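Local coordinates for amino acid amide racemase (PDB 6GIO), which is a pyridoxal-5'-phosphate-binding enzyme of the class-III aminotransferase family, sharing the general fold of PLP-dependent aminotransferases, at residues C[203-206]-C[207-210]; C[245-249]-C[250-254]; C[386-390]-C[391-395]. All coordinates share one frame; numbering follows the deposited sequence.

Interaction 1 of 3, residues C[203-206]-C[207-210]; sequences FIEP and ILSD. With PLP (pyridoxal-5'-phosphate), chain G.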
loop_
_atom_site.group_PDB
_atom_site.type_symbol
_atom_site.label_atom_id
_atom_site.label_comp_id
_atom_site.label_asym_id
_atom_site.label_seq_id
_atom_site.Cartn_x
_atom_site.Cartn_y
_atom_site.Cartn_z
ATOM N N PHE C 203 -13.444 -0.992 -16.603
ATOM C CA PHE C 203 -13.177 -1.754 -15.394
ATOM C C PHE C 203 -14.359 -2.575 -14.965
ATOM O O PHE C 203 -15.459 -2.024 -14.709
ATOM C CB PHE C 203 -12.807 -0.840 -14.251
ATOM C CG PHE C 203 -11.370 -0.390 -14.263
ATOM C CD1 PHE C 203 -10.940 0.555 -15.176
ATOM C CD2 PHE C 203 -10.463 -0.874 -13.302
ATOM C CE1 PHE C 203 -9.614 1.004 -15.167
ATOM C CE2 PHE C 203 -9.160 -0.434 -13.279
ATOM C CZ PHE C 203 -8.722 0.514 -14.210
ATOM N N ILE C 204 -14.111 -3.870 -14.793
ATOM C CA ILE C 204 -15.180 -4.872 -14.567
ATOM C C ILE C 204 -14.918 -5.665 -13.300
ATOM O O ILE C 204 -13.871 -6.359 -13.215
ATOM C CB ILE C 204 -15.234 -5.901 -15.716
ATOM C CG1 ILE C 204 -15.642 -5.259 -17.034
ATOM C CG2 ILE C 204 -16.187 -7.038 -15.383
ATOM C CD1 ILE C 204 -15.426 -6.181 -18.236
ATOM N N GLU C 205 -15.810 -5.545 -12.312
ATOM C CA GLU C 205 -15.920 -6.561 -11.281
ATOM C C GLU C 205 -16.805 -7.718 -11.820
ATOM O O GLU C 205 -17.957 -7.483 -12.204
ATOM C CB GLU C 205 -16.601 -6.004 -10.016
ATOM C CG GLU C 205 -15.887 -4.886 -9.279
ATOM C CD GLU C 205 -16.503 -4.637 -7.904
ATOM O OE1 GLU C 205 -17.000 -3.557 -7.623
ATOM O OE2 GLU C 205 -16.500 -5.539 -7.080
ATOM N N PRO C 206 -16.298 -8.959 -11.812
ATOM C CA PRO C 206 -17.084 -10.109 -12.296
ATOM C C PRO C 206 -18.203 -10.545 -11.359
ATOM O O PRO C 206 -19.107 -11.232 -11.782
ATOM C CB PRO C 206 -16.053 -11.202 -12.491
ATOM C CG PRO C 206 -14.937 -10.864 -11.555
ATOM C CD PRO C 206 -14.949 -9.363 -11.365
ATOM N N ILE C 207 -18.135 -10.139 -10.110
ATOM C CA ILE C 207 -19.275 -10.110 -9.193
ATOM C C ILE C 207 -19.134 -8.782 -8.523
ATOM O O ILE C 207 -18.043 -8.419 -8.094
ATOM C CB ILE C 207 -19.200 -11.220 -8.113
ATOM C CG1 ILE C 207 -19.221 -12.576 -8.802
ATOM C CG2 ILE C 207 -20.346 -11.071 -7.121
ATOM C CD1 ILE C 207 -18.920 -13.763 -7.921
ATOM N N LEU C 208 -20.207 -8.018 -8.457
ATOM C CA LEU C 208 -20.122 -6.693 -7.894
ATOM C C LEU C 208 -20.115 -6.893 -6.391
ATOM O O LEU C 208 -21.105 -7.348 -5.853
ATOM C CB LEU C 208 -21.331 -5.878 -8.325
ATOM C CG LEU C 208 -21.362 -4.400 -7.926
ATOM C CD1 LEU C 208 -20.523 -3.608 -8.906
ATOM C CD2 LEU C 208 -22.782 -3.889 -7.884
ATOM N N SER C 209 -19.024 -6.504 -5.750
ATOM C CA SER C 209 -18.679 -6.898 -4.376
ATOM C C SER C 209 -19.386 -6.034 -3.338
ATOM O O SER C 209 -20.469 -6.394 -2.877
ATOM C CB SER C 209 -17.162 -6.810 -4.174
ATOM O OG SER C 209 -16.658 -5.507 -4.509
ATOM N N ASP C 210 -18.797 -4.888 -2.999
ATOM C CA ASP C 210 -19.428 -3.985 -2.044
ATOM C C ASP C 210 -20.758 -3.440 -2.537
ATOM O O ASP C 210 -21.566 -2.966 -1.747
ATOM C CB ASP C 210 -18.503 -2.855 -1.646
ATOM C CG ASP C 210 -17.702 -3.199 -0.429
ATOM O OD1 ASP C 210 -18.243 -3.076 0.715
ATOM O OD2 ASP C 210 -16.548 -3.624 -0.620
HETATM N N1 PLP G . -11.161 -3.905 -5.812
HETATM C C2 PLP G . -12.095 -4.749 -5.307
HETATM C C2A PLP G . -13.077 -5.475 -6.173
HETATM C C3 PLP G . -12.197 -4.975 -3.842
HETATM O O3 PLP G . -13.130 -5.804 -3.358
HETATM C C4 PLP G . -11.247 -4.313 -2.926
HETATM C C4A PLP G . -11.332 -4.549 -1.453
HETATM C C5 PLP G . -10.246 -3.411 -3.596
HETATM C C6 PLP G . -10.274 -3.267 -5.001
HETATM C C5A PLP G . -9.256 -2.626 -2.751
HETATM O O4P PLP G . -8.460 -3.417 -1.860
HETATM P P PLP G . -7.760 -2.770 -0.579
HETATM O O1P PLP G . -6.681 -3.765 -0.285
HETATM O O2P PLP G . -8.815 -2.695 0.510
HETATM O O3P PLP G . -7.209 -1.430 -1.045
HETATM O O HOH W 1 -18.739 -3.242 -5.511
HETATM O O HOH W 2 -15.616 -7.853 -6.879
#
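Glu205 and Ile207, two residues apart, meet where the chain leaves strand 199-204, and they illustrate how the loop after a strand can hold a carboxylate in place beside a cofactor. The carbonyl O of Ile207 lies 3.4 Å from Glu205 CB, and a water joins the two residues by donating to Ile207 O (2.8 Å) and to Glu205 OE2. The side chain of Ile207 packs on Cys252. Leu208 adds a methyl contact, CD1 lying 3.7 Å from the carboxylate oxygen Glu205 OE1, the two side chains lying aslant to each other. Ser209 then supplies the main grip. Its OG donates to Glu205 OE2 at 2.6 Å, arriving on the syn side and only 17° out of the carboxylate plane. Its backbone N reaches the same oxygen, with 3.0 Å between Ser209 N and Glu205 OE2, but from well above the plane (44° out). A chi1 of 55° tucks OG between the backbone N and the carbonyl carbon, which lets hydroxyl and amide converge on one acceptor. Because the donors arrive at such different elevations, they should resist rotation of the carboxylate about its last bond. The other oxygen is held as well: a second water donates to Glu205 OE1 (2.8 Å) and also to Ser209 OG, while Tyr139 N bonds OE1 from outside. Beyond Ser209, the carbonyl of Asp210 accepts from His152 NE2. The fixed pair borders pyridoxal-5'-phosphate, with Glu205 OE2 3.5 Å from the methyl C2A and Ser209 OG 3.7 Å from O3. Glu205 and Ser209 thus form part of the cofactor pocket, placed at the end of a central parallel strand as is usual for the aminotransferase fold.

Interaction 2 of 3, residues C[245-249]-C[250-254]; sequences GRTGL and MHCFQ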
loop_
_atom_site.group_PDB
_atom_site.type_symbol
_atom_site.label_atom_id
_atom_site.label_comp_id
_atom_site.label_asym_id
_atom_site.label_seq_id
_atom_site.Cartn_x
_atom_site.Cartn_y
_atom_site.Cartn_z
ATOM N N GLY C 245 -9.612 -18.941 -6.948
ATOM C CA GLY C 245 -10.277 -20.155 -6.554
ATOM C C GLY C 245 -11.588 -20.034 -5.806
ATOM O O GLY C 245 -12.363 -20.992 -5.816
ATOM N N ARG C 246 -11.872 -18.881 -5.192
ATOM C CA ARG C 246 -13.048 -18.757 -4.307
ATOM C C ARG C 246 -14.418 -19.093 -4.986
ATOM O O ARG C 246 -15.311 -19.687 -4.373
ATOM C CB ARG C 246 -13.066 -17.368 -3.691
ATOM C CG ARG C 246 -14.257 -17.065 -2.829
ATOM C CD ARG C 246 -14.081 -15.737 -2.150
ATOM N NE ARG C 246 -13.007 -15.758 -1.166
ATOM C CZ ARG C 246 -13.110 -16.250 0.071
ATOM N NH1 ARG C 246 -14.234 -16.806 0.510
ATOM N NH2 ARG C 246 -12.063 -16.208 0.880
ATOM N N THR C 247 -14.540 -18.786 -6.270
ATOM C CA THR C 247 -15.807 -18.985 -6.974
ATOM C C THR C 247 -15.997 -20.342 -7.659
ATOM O O THR C 247 -16.958 -20.516 -8.418
ATOM C CB THR C 247 -16.017 -17.899 -8.061
ATOM O OG1 THR C 247 -15.007 -18.016 -9.078
ATOM C CG2 THR C 247 -16.045 -16.520 -7.440
ATOM N N GLY C 248 -15.064 -21.273 -7.464
ATOM C CA GLY C 248 -15.164 -22.595 -8.058
ATOM C C GLY C 248 -14.298 -22.740 -9.301
ATOM O O GLY C 248 -14.192 -23.822 -9.858
ATOM N N LEU C 249 -13.710 -21.645 -9.769
ATOM C CA LEU C 249 -12.703 -21.698 -10.842
ATOM C C LEU C 249 -11.604 -20.793 -10.347
ATOM O O LEU C 249 -11.825 -20.033 -9.405
ATOM C CB LEU C 249 -13.254 -21.210 -12.177
ATOM C CG LEU C 249 -14.336 -22.025 -12.911
ATOM C CD1 LEU C 249 -14.932 -21.165 -14.024
ATOM C CD2 LEU C 249 -13.791 -23.320 -13.506
ATOM N N MET C 250 -10.430 -20.869 -10.960
ATOM C CA MET C 250 -9.285 -20.146 -10.442
ATOM C C MET C 250 -9.598 -18.648 -10.471
ATOM O O MET C 250 -9.425 -17.950 -9.475
ATOM C CB MET C 250 -8.011 -20.480 -11.237
ATOM C CG MET C 250 -6.754 -19.747 -10.720
ATOM S SD MET C 250 -6.325 -20.079 -8.970
ATOM C CE MET C 250 -5.097 -21.370 -9.168
ATOM N N HIS C 251 -10.096 -18.169 -11.609
ATOM C CA HIS C 251 -10.496 -16.758 -11.743
ATOM C C HIS C 251 -11.985 -16.615 -11.972
ATOM O O HIS C 251 -12.563 -17.303 -12.833
ATOM C CB HIS C 251 -9.759 -16.099 -12.900
ATOM C CG HIS C 251 -8.290 -16.340 -12.887
ATOM N ND1 HIS C 251 -7.462 -15.802 -11.922
ATOM C CD2 HIS C 251 -7.496 -17.051 -13.730
ATOM C CE1 HIS C 251 -6.223 -16.196 -12.160
ATOM N NE2 HIS C 251 -6.216 -16.954 -13.249
ATOM N N CYS C 252 -12.616 -15.714 -11.218
ATOM C CA CYS C 252 -14.042 -15.546 -11.368
ATOM C C CYS C 252 -14.419 -15.187 -12.790
ATOM O O CYS C 252 -15.486 -15.495 -13.215
ATOM C CB CYS C 252 -14.602 -14.511 -10.414
ATOM S SG CYS C 252 -16.415 -14.383 -10.492
ATOM N N PHE C 253 -13.563 -14.495 -13.523
ATOM C CA PHE C 253 -13.942 -14.120 -14.906
ATOM C C PHE C 253 -14.063 -15.318 -15.832
ATOM O O PHE C 253 -14.686 -15.205 -16.919
ATOM C CB PHE C 253 -12.982 -13.086 -15.490
ATOM C CG PHE C 253 -11.597 -13.592 -15.760
ATOM C CD1 PHE C 253 -11.297 -14.252 -16.956
ATOM C CD2 PHE C 253 -10.545 -13.315 -14.882
ATOM C CE1 PHE C 253 -10.009 -14.670 -17.227
ATOM C CE2 PHE C 253 -9.235 -13.702 -15.179
ATOM C CZ PHE C 253 -8.974 -14.384 -16.342
ATOM N N GLN C 254 -13.498 -16.460 -15.434
ATOM C CA GLN C 254 -13.603 -17.659 -16.275
ATOM C C GLN C 254 -15.028 -18.232 -16.301
ATOM O O GLN C 254 -15.340 -19.018 -17.177
ATOM C CB GLN C 254 -12.598 -18.750 -15.849
ATOM C CG GLN C 254 -11.157 -18.360 -16.037
ATOM C CD GLN C 254 -10.155 -19.341 -15.487
ATOM O OE1 GLN C 254 -10.137 -19.650 -14.289
ATOM N NE2 GLN C 254 -9.231 -19.756 -16.354
#
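Gly245 and Met250 close this loop through their backbones. Gly245 N donates to Met250 O over 2.7 Å, a fairly straight bond (156° at the hydrogen) that reaches the carbonyl 24° away from its plane. Inside the closure runs a type I beta turn from Gly245 to Gly248, bonded from Gly248 N to Gly245 O; both of these glycines have positive phi. A second polar knot starts the following 3-10 segment: Gln254 turns its side chain back so that OE1 accepts from His251 N at 3.1 Å, while Gln254 N donates to His251 O. Backbone and side chain of one residue thereby bind both backbone polar groups of His251.

Van der Waals contacts fill in between these bonds. Thr247 CG2 rests 3.7 Å from Cys252 SG, and Thr247 OG1 lies 3.5 Å from Cys252 CA, although the hydroxyl finds its polar partner in His255 NE2. With SG anti to the backbone N (chi1 -175°), the thiol is carried up beside the threonine methyl. Farther along, Leu249 CD1 touches Gln254 CB at 3.8 Å, the side chains crossing at a slant. Met250, bent along its length, sets CG 3.8 Å above the plane of the His251 ring, toward its rim.

The loop connects strand 234-238 to strand 262-265, which lie side by side in the sheet. Glu239, just past the first of these, accepts from the backbone N atoms of Cys252 and Phe253, and His251 NE2 bonds Ile97 O at the end of helix 85-97. Met250 packs on Ile313 and Glu314 of helix 300-315, while Arg246 NH1 reaches Leu351 O and Pro400 O, beside strands 352-357 and 395-398.

Interaction 3 of 3, residues C[386-390]-C[391-395]; sequences FTYVG and LNANV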
loop_
_atom_site.group_PDB
_atom_site.type_symbol
_atom_site.label_atom_id
_atom_site.label_comp_id
_atom_site.label_asym_id
_atom_site.label_seq_id
_atom_site.Cartn_x
_atom_site.Cartn_y
_atom_site.Cartn_z
ATOM N N PHE C 386 -18.964 -12.058 10.834
ATOM C CA PHE C 386 -19.279 -11.738 9.425
ATOM C C PHE C 386 -19.621 -10.278 9.293
ATOM O O PHE C 386 -19.543 -9.530 10.282
ATOM C CB PHE C 386 -20.335 -12.695 8.820
ATOM C CG PHE C 386 -21.583 -12.867 9.655
ATOM C CD1 PHE C 386 -21.579 -13.689 10.790
ATOM C CD2 PHE C 386 -22.778 -12.257 9.283
ATOM C CE1 PHE C 386 -22.722 -13.859 11.560
ATOM C CE2 PHE C 386 -23.931 -12.422 10.051
ATOM C CZ PHE C 386 -23.897 -13.212 11.193
ATOM N N THR C 387 -19.974 -9.856 8.072
ATOM C CA THR C 387 -20.158 -8.424 7.776
ATOM C C THR C 387 -21.368 -8.229 6.905
ATOM O O THR C 387 -22.023 -9.192 6.553
ATOM C CB THR C 387 -18.934 -7.845 7.057
ATOM O OG1 THR C 387 -18.773 -8.499 5.794
ATOM C CG2 THR C 387 -17.688 -8.062 7.884
ATOM N N TYR C 388 -21.676 -6.980 6.558
ATOM C CA TYR C 388 -22.602 -6.737 5.461
ATOM C C TYR C 388 -22.070 -5.761 4.408
ATOM O O TYR C 388 -21.200 -4.928 4.667
ATOM C CB TYR C 388 -23.944 -6.236 5.960
ATOM C CG TYR C 388 -23.880 -4.989 6.795
ATOM C CD1 TYR C 388 -23.845 -3.727 6.225
ATOM C CD2 TYR C 388 -23.874 -5.088 8.173
ATOM C CE1 TYR C 388 -23.814 -2.584 7.017
ATOM C CE2 TYR C 388 -23.848 -3.972 8.964
ATOM C CZ TYR C 388 -23.820 -2.728 8.397
ATOM O OH TYR C 388 -23.794 -1.662 9.263
ATOM N N VAL C 389 -22.638 -5.882 3.225
ATOM C CA VAL C 389 -22.283 -5.040 2.110
ATOM C C VAL C 389 -23.547 -4.559 1.447
ATOM O O VAL C 389 -24.649 -4.753 1.976
ATOM C CB VAL C 389 -21.377 -5.803 1.117
ATOM C CG1 VAL C 389 -20.073 -6.166 1.824
ATOM C CG2 VAL C 389 -22.068 -7.031 0.529
ATOM N N GLY C 390 -23.385 -3.851 0.334
ATOM C CA GLY C 390 -24.509 -3.535 -0.556
ATOM C C GLY C 390 -24.808 -2.058 -0.609
ATOM O O GLY C 390 -24.587 -1.336 0.337
ATOM N N LEU C 391 -25.341 -1.604 -1.724
ATOM C CA LEU C 391 -25.711 -0.193 -1.846
ATOM C C LEU C 391 -26.805 0.197 -0.834
ATOM O O LEU C 391 -26.962 1.369 -0.561
ATOM C CB LEU C 391 -26.166 0.115 -3.278
ATOM C CG LEU C 391 -25.109 -0.176 -4.366
ATOM C CD1 LEU C 391 -25.648 0.044 -5.774
ATOM C CD2 LEU C 391 -23.837 0.626 -4.172
ATOM N N ASN C 392 -27.548 -0.788 -0.285
ATOM C CA ASN C 392 -28.549 -0.525 0.743
ATOM C C ASN C 392 -28.179 -1.060 2.137
ATOM O O ASN C 392 -29.018 -1.094 3.014
ATOM C CB ASN C 392 -29.895 -1.065 0.260
ATOM C CG ASN C 392 -30.348 -0.398 -1.043
ATOM O OD1 ASN C 392 -30.712 0.757 -1.031
ATOM N ND2 ASN C 392 -30.309 -1.124 -2.157
ATOM N N ALA C 393 -26.917 -1.451 2.356
ATOM C CA ALA C 393 -26.476 -1.864 3.685
ATOM C C ALA C 393 -27.278 -3.051 4.282
ATOM O O ALA C 393 -27.550 -3.090 5.497
ATOM C CB ALA C 393 -26.529 -0.688 4.633
ATOM N N ASN C 394 -27.657 -3.991 3.419
ATOM C CA ASN C 394 -28.591 -5.051 3.780
ATOM C C ASN C 394 -28.187 -6.460 3.280
ATOM O O ASN C 394 -28.989 -7.377 3.348
ATOM C CB ASN C 394 -29.934 -4.690 3.187
ATOM C CG ASN C 394 -29.939 -4.838 1.694
ATOM O OD1 ASN C 394 -29.097 -4.229 1.006
ATOM N ND2 ASN C 394 -30.873 -5.651 1.174
ATOM N N VAL C 395 -26.982 -6.623 2.724
ATOM C CA VAL C 395 -26.529 -7.923 2.218
ATOM C C VAL C 395 -25.463 -8.461 3.188
ATOM O O VAL C 395 -24.361 -7.897 3.274
ATOM C CB VAL C 395 -25.892 -7.834 0.795
ATOM C CG1 VAL C 395 -25.614 -9.227 0.267
ATOM C CG2 VAL C 395 -26.772 -7.127 -0.198
#
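Val389 and Val395 form an antiparallel hydrogen-bonded pair, the one that closes the loop of a beta hairpin, with Val389 N donating to Val395 O at 2.7 Å and Val395 N returning to Val389 O at 3.1 Å. The first bond is nearly straight (165°) and lies in the carbonyl plane. Between them the chain reverses through a type I turn from Gly390 to Ala393, held by Ala393 N to Gly390 O (3.1 Å); Asn394 N adds a weak bond to Val389 O. The valine side chains follow this register, Val389 CG2 packing 3.9 Å from Val395 CB on one face of the sheet. Tyr388, whose chi1 of 57° folds the ring over its own backbone, brings CE1 within 4.1 Å of Ala393 CB. Its CB sits 3.2 Å from Val395 O, and its ring also meets Phe23 edge-to-face. The amide of Asn394 points elsewhere, ND2 bonding Leu357 O on the neighbouring strand. The chemistry is thus divided: main-chain bonds set the hairpin's register and shape, while small apolar contacts pack alongside, with no charged group taking part.

In the fold
Burial separates the three contacts. Interaction 1 is wholly buried, its centre about 8 Å from that of the chain, and relies on a carboxylate, a hydroxyl and waters beside the cofactor. Interactions 2 and 3 lie farther out, are partly buried, and depend mainly on backbone bonds and apolar packing. Interactions 1 and 2 follow neighbouring strands of the same central sheet and touch: Ile207 CD1 lies 3.6 Å from Cys252 SG. Interaction 3 belongs to the other sheet, yet meets interaction 1 through a probable hydrogen bond between Gly390 N and Asp210 O (2.9 Å). Interactions 2 and 3 do not touch each other, their nearest atoms being about 11 Å apart, whereas 203-210 touches both.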